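Local coordinates for protein 2-hydroxy-3-oxopropionate reductase (Polaromonas sp. JS666, PDB 4DLL) that probably catalyses the NAD(P)H-linked reduction of 2-hydroxy-3-oxopropionate (tartronate semialdehyde) to glycerate, at residues L57-R62 and L73-H78; E79-A84 and F106-A111; L119-A124 and A144-P149. One frame throughout, in Å; residues are numbered along the deposited sequence.

Contact 1: L57-R62 and L73-H78. With SO4 (sulfate ion), chain C.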
# COMPACT_ATOMS: atom_id res chain seq x y z
N LEU A 57 33.29 11.42 -12.86
CA LEU A 57 32.93 11.03 -11.52
C LEU A 57 34.12 10.84 -10.62
O LEU A 57 35.03 10.08 -10.97
CB LEU A 57 32.11 9.73 -11.59
CG LEU A 57 31.55 9.22 -10.26
CD1 LEU A 57 30.50 10.21 -9.70
CD2 LEU A 57 31.00 7.78 -10.44
N GLN A 58 34.10 11.52 -9.47
CA GLN A 58 35.07 11.29 -8.39
C GLN A 58 34.33 10.66 -7.24
O GLN A 58 33.16 10.95 -7.02
CB GLN A 58 35.70 12.60 -7.87
CG GLN A 58 36.10 13.68 -8.90
CD GLN A 58 37.12 13.18 -9.94
OE1 GLN A 58 38.11 12.48 -9.60
NE2 GLN A 58 36.88 13.52 -11.20
N VAL A 59 35.02 9.83 -6.48
CA VAL A 59 34.43 9.09 -5.41
C VAL A 59 35.34 9.10 -4.19
O VAL A 59 36.53 9.01 -4.33
CB VAL A 59 34.23 7.58 -5.83
CG1 VAL A 59 33.62 6.78 -4.66
CG2 VAL A 59 33.36 7.44 -7.06
N TRP A 60 34.79 9.23 -2.99
CA TRP A 60 35.49 8.86 -1.77
C TRP A 60 34.59 7.82 -1.10
O TRP A 60 33.39 8.00 -1.04
CB TRP A 60 35.69 10.09 -0.87
CG TRP A 60 36.15 9.71 0.48
CD1 TRP A 60 37.44 9.42 0.86
CD2 TRP A 60 35.33 9.50 1.63
NE1 TRP A 60 37.47 9.04 2.19
CE2 TRP A 60 36.19 9.09 2.69
CE3 TRP A 60 33.95 9.62 1.88
CZ2 TRP A 60 35.72 8.82 3.99
CZ3 TRP A 60 33.48 9.37 3.16
CH2 TRP A 60 34.37 8.96 4.21
N ASN A 61 35.14 6.71 -0.64
CA ASN A 61 34.29 5.72 -0.02
C ASN A 61 35.15 4.86 0.93
O ASN A 61 36.32 5.12 1.05
CB ASN A 61 33.53 4.92 -1.07
CG ASN A 61 34.37 3.86 -1.74
OD1 ASN A 61 35.52 4.08 -2.08
ND2 ASN A 61 33.82 2.68 -1.90
N ARG A 62 34.53 3.88 1.59
CA ARG A 62 35.13 3.15 2.69
C ARG A 62 35.24 1.67 2.37
O ARG A 62 35.70 0.89 3.19
CB ARG A 62 34.28 3.34 3.96
CG ARG A 62 34.19 4.81 4.42
CD ARG A 62 33.36 4.99 5.74
NE ARG A 62 31.90 5.13 5.50
CZ ARG A 62 31.35 5.55 4.37
NH1 ARG A 62 32.13 5.93 3.35
NH2 ARG A 62 30.03 5.58 4.25
N LEU A 73 34.47 1.65 -13.89
CA LEU A 73 33.55 2.42 -14.72
C LEU A 73 34.15 3.74 -15.18
O LEU A 73 33.58 4.43 -16.02
CB LEU A 73 32.21 2.65 -14.03
CG LEU A 73 31.34 1.44 -13.68
CD1 LEU A 73 30.49 1.71 -12.44
CD2 LEU A 73 30.44 1.06 -14.86
N GLY A 74 35.32 4.09 -14.64
CA GLY A 74 35.97 5.36 -15.01
C GLY A 74 36.16 6.35 -13.87
O GLY A 74 36.93 7.30 -13.99
N ALA A 75 35.49 6.10 -12.75
CA ALA A 75 35.55 6.98 -11.59
C ALA A 75 36.97 7.09 -10.99
O ALA A 75 37.70 6.10 -10.97
CB ALA A 75 34.56 6.48 -10.53
N THR A 76 37.33 8.27 -10.49
CA THR A 76 38.59 8.44 -9.79
C THR A 76 38.33 8.34 -8.28
O THR A 76 37.54 9.10 -7.72
CB THR A 76 39.25 9.83 -10.08
OG1 THR A 76 39.29 10.07 -11.49
CG2 THR A 76 40.70 9.90 -9.49
N ILE A 77 39.03 7.43 -7.62
CA ILE A 77 38.86 7.26 -6.19
C ILE A 77 39.89 8.09 -5.42
O ILE A 77 41.03 8.16 -5.82
CB ILE A 77 38.91 5.79 -5.82
CG1 ILE A 77 38.19 4.93 -6.88
CG2 ILE A 77 38.38 5.53 -4.42
CD1 ILE A 77 36.71 5.15 -7.13
N HIS A 78 39.49 8.74 -4.33
CA HIS A 78 40.43 9.49 -3.49
C HIS A 78 40.47 8.91 -2.08
O HIS A 78 39.47 8.36 -1.60
CB HIS A 78 40.06 10.97 -3.48
CG HIS A 78 39.96 11.55 -4.85
ND1 HIS A 78 40.92 12.39 -5.38
CD2 HIS A 78 39.05 11.35 -5.84
CE1 HIS A 78 40.59 12.71 -6.62
NE2 HIS A 78 39.46 12.09 -6.93
S SO4 C . 30.73 2.94 1.15
O1 SO4 C . 29.32 3.34 1.21
O2 SO4 C . 30.86 2.15 -0.07
O3 SO4 C . 31.62 4.11 1.25
O4 SO4 C . 31.03 2.11 2.31
O HOH W 1 38.33 6.29 -0.62
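His78 and Gln58 join side chain to side chain across two parallel strands. His78 NE2 donates to Gln58 OE1 at 3.0 Å, with a nearly straight N-H...O angle of 174°. OE1 lies in the plane of the imidazole and accepts on an in-plane lone pair. Amide and ring are turned 65° against each other. The Gln58 chain folds at CG (chi2 -59°), which swings its amide over toward residues 73-78. With an alanine at His78, Gln58 OE1 would probably lose this donor and its amide be freer to turn.

The backbones are bound by Thr76 N to Leu57 O, Val59 N to Thr76 O (2.9 Å) and His78 N to Val59 O. Past the last of these a water takes over: it accepts from Asn61 N and donates to His78 O at 2.6 Å.

Arg62 N donates to sulfate O3 at 2.9 Å, and the ion lies over one face of the Arg62 guanidinium, with NH1 2.8 Å from sulfate O3. Thr39 N also binds the sulfate. Arg62 NH2 also forms a salt bridge with Glu96, while Asn61 ND2 bonds to Thr63 O.

Val59 and Ile77 lie alongside on the other face of the sheet from Gln58 and His78, with Val59 CB 3.7 Å from Ile77 CD1. Ala75 CB touches both Leu57 CD2 and Val59 CG2. Leu70 of helix 64-71 covers Val59 and Ile77; helix 81-85 covers Trp60 and His78.

Gly74 ends the helix with positive phi in a Schellman motif, and the chain then enters the edge strand. This is a beta-alpha-beta unit of a Rossmann fold. The sulfate, probably from the crystallisation liquor, sits just after strand 56-60, which is consistent with a site for the 2'-phosphate of NADP(H).

Contact 2: E79-A84 and F106-A111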
# COMPACT_ATOMS: atom_id res chain seq x y z
N GLU A 79 41.62 8.99 -1.43
CA GLU A 79 41.74 8.47 -0.05
C GLU A 79 41.02 9.42 0.95
O GLU A 79 40.40 8.95 1.90
CB GLU A 79 43.23 8.23 0.32
CG GLU A 79 43.50 7.68 1.74
CD GLU A 79 43.03 6.24 1.96
OE1 GLU A 79 42.57 5.57 0.97
OE2 GLU A 79 43.11 5.77 3.13
N GLN A 80 41.10 10.73 0.70
CA GLN A 80 40.48 11.77 1.54
C GLN A 80 39.31 12.42 0.80
O GLN A 80 39.41 12.76 -0.39
CB GLN A 80 41.50 12.86 1.90
CG GLN A 80 42.50 12.50 2.99
CD GLN A 80 43.60 13.55 3.10
OE1 GLN A 80 43.58 14.59 2.43
NE2 GLN A 80 44.58 13.27 3.95
N ALA A 81 38.19 12.58 1.51
CA ALA A 81 36.94 13.04 0.94
C ALA A 81 37.06 14.47 0.41
O ALA A 81 36.55 14.80 -0.68
CB ALA A 81 35.84 12.92 1.98
N ARG A 82 37.78 15.30 1.17
CA ARG A 82 38.02 16.70 0.79
C ARG A 82 38.58 16.77 -0.60
O ARG A 82 38.23 17.68 -1.34
CB ARG A 82 39.05 17.37 1.68
CG ARG A 82 39.61 16.50 2.79
CD ARG A 82 41.08 16.83 3.05
NE ARG A 82 41.30 18.27 3.02
CZ ARG A 82 42.48 18.85 2.84
NH1 ARG A 82 43.58 18.11 2.71
NH2 ARG A 82 42.55 20.17 2.83
N ALA A 83 39.49 15.84 -0.91
CA ALA A 83 40.17 15.79 -2.21
C ALA A 83 39.18 15.43 -3.32
O ALA A 83 39.29 15.95 -4.42
CB ALA A 83 41.31 14.80 -2.17
N ALA A 84 38.24 14.52 -3.01
CA ALA A 84 37.24 14.09 -3.96
C ALA A 84 36.30 15.22 -4.32
O ALA A 84 35.90 15.36 -5.45
CB ALA A 84 36.43 12.90 -3.42
N PHE A 106 32.45 18.57 7.97
CA PHE A 106 33.17 19.54 8.79
C PHE A 106 34.44 18.98 9.45
O PHE A 106 35.51 19.52 9.24
CB PHE A 106 32.21 20.25 9.76
CG PHE A 106 30.98 20.79 9.06
CD1 PHE A 106 31.06 21.92 8.24
CD2 PHE A 106 29.76 20.14 9.18
CE1 PHE A 106 29.92 22.39 7.55
CE2 PHE A 106 28.61 20.60 8.49
CZ PHE A 106 28.70 21.72 7.67
N ALA A 107 34.36 17.87 10.18
CA ALA A 107 35.59 17.26 10.72
C ALA A 107 36.66 16.96 9.65
O ALA A 107 37.87 17.06 9.92
CB ALA A 107 35.28 15.97 11.50
N GLN A 108 36.20 16.57 8.45
CA GLN A 108 37.07 16.13 7.35
C GLN A 108 37.23 17.22 6.28
O GLN A 108 37.90 17.03 5.29
CB GLN A 108 36.55 14.82 6.72
CG GLN A 108 36.94 13.56 7.47
CD GLN A 108 36.77 12.25 6.64
OE1 GLN A 108 36.01 11.36 7.03
NE2 GLN A 108 37.49 12.15 5.50
N GLY A 109 36.59 18.36 6.47
CA GLY A 109 36.89 19.53 5.66
C GLY A 109 36.40 19.52 4.22
O GLY A 109 37.00 20.16 3.37
N VAL A 110 35.32 18.80 3.96
CA VAL A 110 34.71 18.74 2.63
C VAL A 110 34.09 20.10 2.36
O VAL A 110 34.29 20.71 1.29
CB VAL A 110 33.67 17.58 2.51
CG1 VAL A 110 32.75 17.74 1.29
CG2 VAL A 110 34.37 16.24 2.46
N ALA A 111 33.36 20.60 3.34
CA ALA A 111 32.68 21.87 3.14
C ALA A 111 33.69 22.96 2.86
O ALA A 111 33.53 23.76 1.93
CB ALA A 111 31.81 22.23 4.33
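Ala81 and Val110 make the apolar centre of this contact, with Ala81 CB 3.7 Å from Val110 CG2. Val110 CG2 also lies 3.8 Å from Arg82 N, over the first turn of helix 81-85. Val110 CG2 stands anti to its carbonyl carbon, and this places it on the side facing that turn. Gln108 reaches in from beside it, its extended chain bringing NE2 to 4.0 Å from Ala81 CB. At the surface the aliphatic part of Arg82 lies against the backbone of residues 108-109. Arg82 CG comes 3.1 Å from Gln108 O, but the first torsion of Arg82 is eclipsed (chi1 -1°), so this short approach is doubtful.

Two chain turns set these groups in place. Gln80 is the N-cap of helix 81-85. Gly109 has positive phi (73°) where helix 98-107 has ended, and it is also the N-cap of helix 110-113. Farther out, Val104 packs on both Ala81 and Val110, and Trp60 lies against Ala81 and Gln108.

With methyl groups at the centre and only loose polar neighbours, the two helix starts are held together by shape and burial rather than by directed bonds.

Contact 3: L119-A124 and A144-P149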
# COMPACT_ATOMS: atom_id res chain seq x y z
N LEU A 119 27.12 22.65 -5.55
CA LEU A 119 25.92 22.18 -4.88
C LEU A 119 26.21 20.89 -4.12
O LEU A 119 26.95 20.05 -4.63
CB LEU A 119 24.81 21.87 -5.91
CG LEU A 119 23.73 22.94 -6.09
CD1 LEU A 119 24.28 24.13 -6.94
CD2 LEU A 119 22.45 22.37 -6.68
N PHE A 120 25.60 20.74 -2.95
CA PHE A 120 25.68 19.55 -2.17
C PHE A 120 24.30 18.89 -2.10
O PHE A 120 23.37 19.51 -1.68
CB PHE A 120 26.19 19.88 -0.78
CG PHE A 120 26.29 18.70 0.16
CD1 PHE A 120 25.21 18.35 0.97
CD2 PHE A 120 27.47 18.01 0.30
CE1 PHE A 120 25.28 17.28 1.90
CE2 PHE A 120 27.58 16.93 1.21
CZ PHE A 120 26.46 16.56 2.02
N LEU A 121 24.22 17.65 -2.55
CA LEU A 121 22.98 16.86 -2.60
C LEU A 121 23.08 15.84 -1.51
O LEU A 121 23.93 14.94 -1.60
CB LEU A 121 22.84 16.16 -3.97
CG LEU A 121 21.93 16.83 -5.01
CD1 LEU A 121 22.17 18.30 -5.16
CD2 LEU A 121 22.01 16.17 -6.36
N ASP A 122 22.24 15.96 -0.49
CA ASP A 122 22.17 14.92 0.53
C ASP A 122 21.06 13.93 0.29
O ASP A 122 19.88 14.27 0.33
CB ASP A 122 22.14 15.47 1.96
CG ASP A 122 22.64 14.41 2.97
OD1 ASP A 122 22.57 13.18 2.63
OD2 ASP A 122 23.14 14.79 4.07
N MSE A 123 21.49 12.71 -0.03
CA MSE A 123 20.64 11.55 -0.24
C MSE A 123 20.61 10.68 0.97
O MSE A 123 19.70 9.91 1.12
CB MSE A 123 21.17 10.69 -1.38
CG MSE A 123 21.18 11.43 -2.66
SE MSE A 123 21.20 10.16 -4.13
CE MSE A 123 19.91 11.28 -5.34
N ALA A 124 21.60 10.77 1.84
CA ALA A 124 21.54 10.05 3.14
C ALA A 124 20.15 10.21 3.85
O ALA A 124 19.44 11.19 3.64
CB ALA A 124 22.64 10.54 4.01
N ALA A 144 25.33 25.80 -1.80
CA ALA A 144 23.95 25.35 -1.86
C ALA A 144 23.79 23.92 -1.35
O ALA A 144 24.69 23.13 -1.39
CB ALA A 144 23.39 25.48 -3.38
N HIS A 145 22.59 23.60 -0.92
CA HIS A 145 22.26 22.33 -0.33
C HIS A 145 20.85 22.03 -0.80
O HIS A 145 20.00 22.91 -0.78
CB HIS A 145 22.23 22.51 1.17
CG HIS A 145 22.07 21.25 1.96
ND1 HIS A 145 20.83 20.70 2.22
CD2 HIS A 145 22.97 20.48 2.62
CE1 HIS A 145 20.99 19.61 2.95
NE2 HIS A 145 22.27 19.45 3.20
N LEU A 146 20.62 20.81 -1.27
CA LEU A 146 19.27 20.28 -1.39
C LEU A 146 19.28 18.99 -0.65
O LEU A 146 20.34 18.37 -0.56
CB LEU A 146 18.94 19.91 -2.81
CG LEU A 146 18.60 21.04 -3.70
CD1 LEU A 146 19.91 21.56 -4.02
CD2 LEU A 146 17.99 20.32 -4.88
N ASP A 147 18.11 18.54 -0.23
CA ASP A 147 18.05 17.26 0.45
C ASP A 147 17.18 16.46 -0.48
O ASP A 147 16.04 16.88 -0.76
CB ASP A 147 17.52 17.34 1.93
CG ASP A 147 16.24 18.16 2.07
OD1 ASP A 147 16.24 19.40 1.80
OD2 ASP A 147 15.22 17.58 2.51
N THR A 148 17.76 15.40 -1.03
CA THR A 148 17.18 14.68 -2.14
C THR A 148 17.16 13.16 -1.93
O THR A 148 17.81 12.40 -2.69
CB THR A 148 17.84 15.08 -3.52
OG1 THR A 148 19.15 14.53 -3.64
CG2 THR A 148 17.95 16.60 -3.66
N PRO A 149 16.45 12.70 -0.88
CA PRO A 149 16.26 11.22 -0.72
C PRO A 149 15.45 10.57 -1.79
O PRO A 149 14.66 11.25 -2.51
CB PRO A 149 15.51 11.11 0.60
CG PRO A 149 14.89 12.44 0.78
CD PRO A 149 15.81 13.44 0.20
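Thr148, Leu146 and Asp122 carry much of this contact between two neighbouring parallel strands of the Rossmann-type sheet. The strands are joined by helix 128-140 in a beta-alpha-beta crossover.

Thr148 N donates to Asp122 O at 2.8 Å, tilted 33° from the carbonyl plane. The Thr148 hydroxyl sits between its own backbone N and carbonyl carbon (chi1 73°), and this turns it into apolar surroundings. Leu121 CG lies 3.9 Å from Thr148 OG1, and Met123, modelled as selenomethionine, bends at its end to bring CE to 3.7 Å from the same oxygen. OG1 is buried here with no polar partner in the model.

Leu146 is gripped through both ends of its backbone. Its N donates to Phe120 O, and its O accepts from Asp122 N in a nearly straight bond (172°). Its side chain crosses Leu119, with CD1 3.8 Å from Leu119 CD2, and runs alongside Leu121. Ala144 CB extends this apolar face by meeting Leu119 CG at 3.7 Å. Ser176 of helix 170-183 packs over Leu119, Leu121 and Leu146.

The other face holds Phe120, Asp122, His145 and Asp147. The Asp147 side chain leads away from residues 119-124, and its carboxylate accepts from the backbone N of Gly193 and Gln196, near the start of helix 194-222. Asp122 instead keeps CB near the His145 ring, 4.2 Å from NE2. That nitrogen is also buried without a polar partner in the model. Helix 128-140 covers this face, with Leu138 on both aromatic rings. Phe120 and His145 point the same way with near-parallel planes, but they are slid so far apart that the rings barely overlap: Phe120 CD1 meets His145 CD2 at 3.5 Å.

Overall arrangement
Contacts 1 and 3 both pair parallel strands of one sheet through backbone bonds, yet they differ in place. Contact 1 lies at the sheet's edge, is partly buried, and adds a side-chain hydrogen bond and a water; a sulfate sits beside it, on residues 57-62 only. Contact 3 lies deeper, its centre about 12 Å from the centre of the chain, and adds mostly apolar and ring packing. The nearest atoms of contacts 1 and 3 are about 9 Å apart. Contact 2 pairs no strands. It sets helix starts together near the surface, mostly by apolar touch. Trp60 links it to contact 1, since its ring packs on Ala81. Helix 110-113 then leads along the chain into strand 119-122 of contact 3.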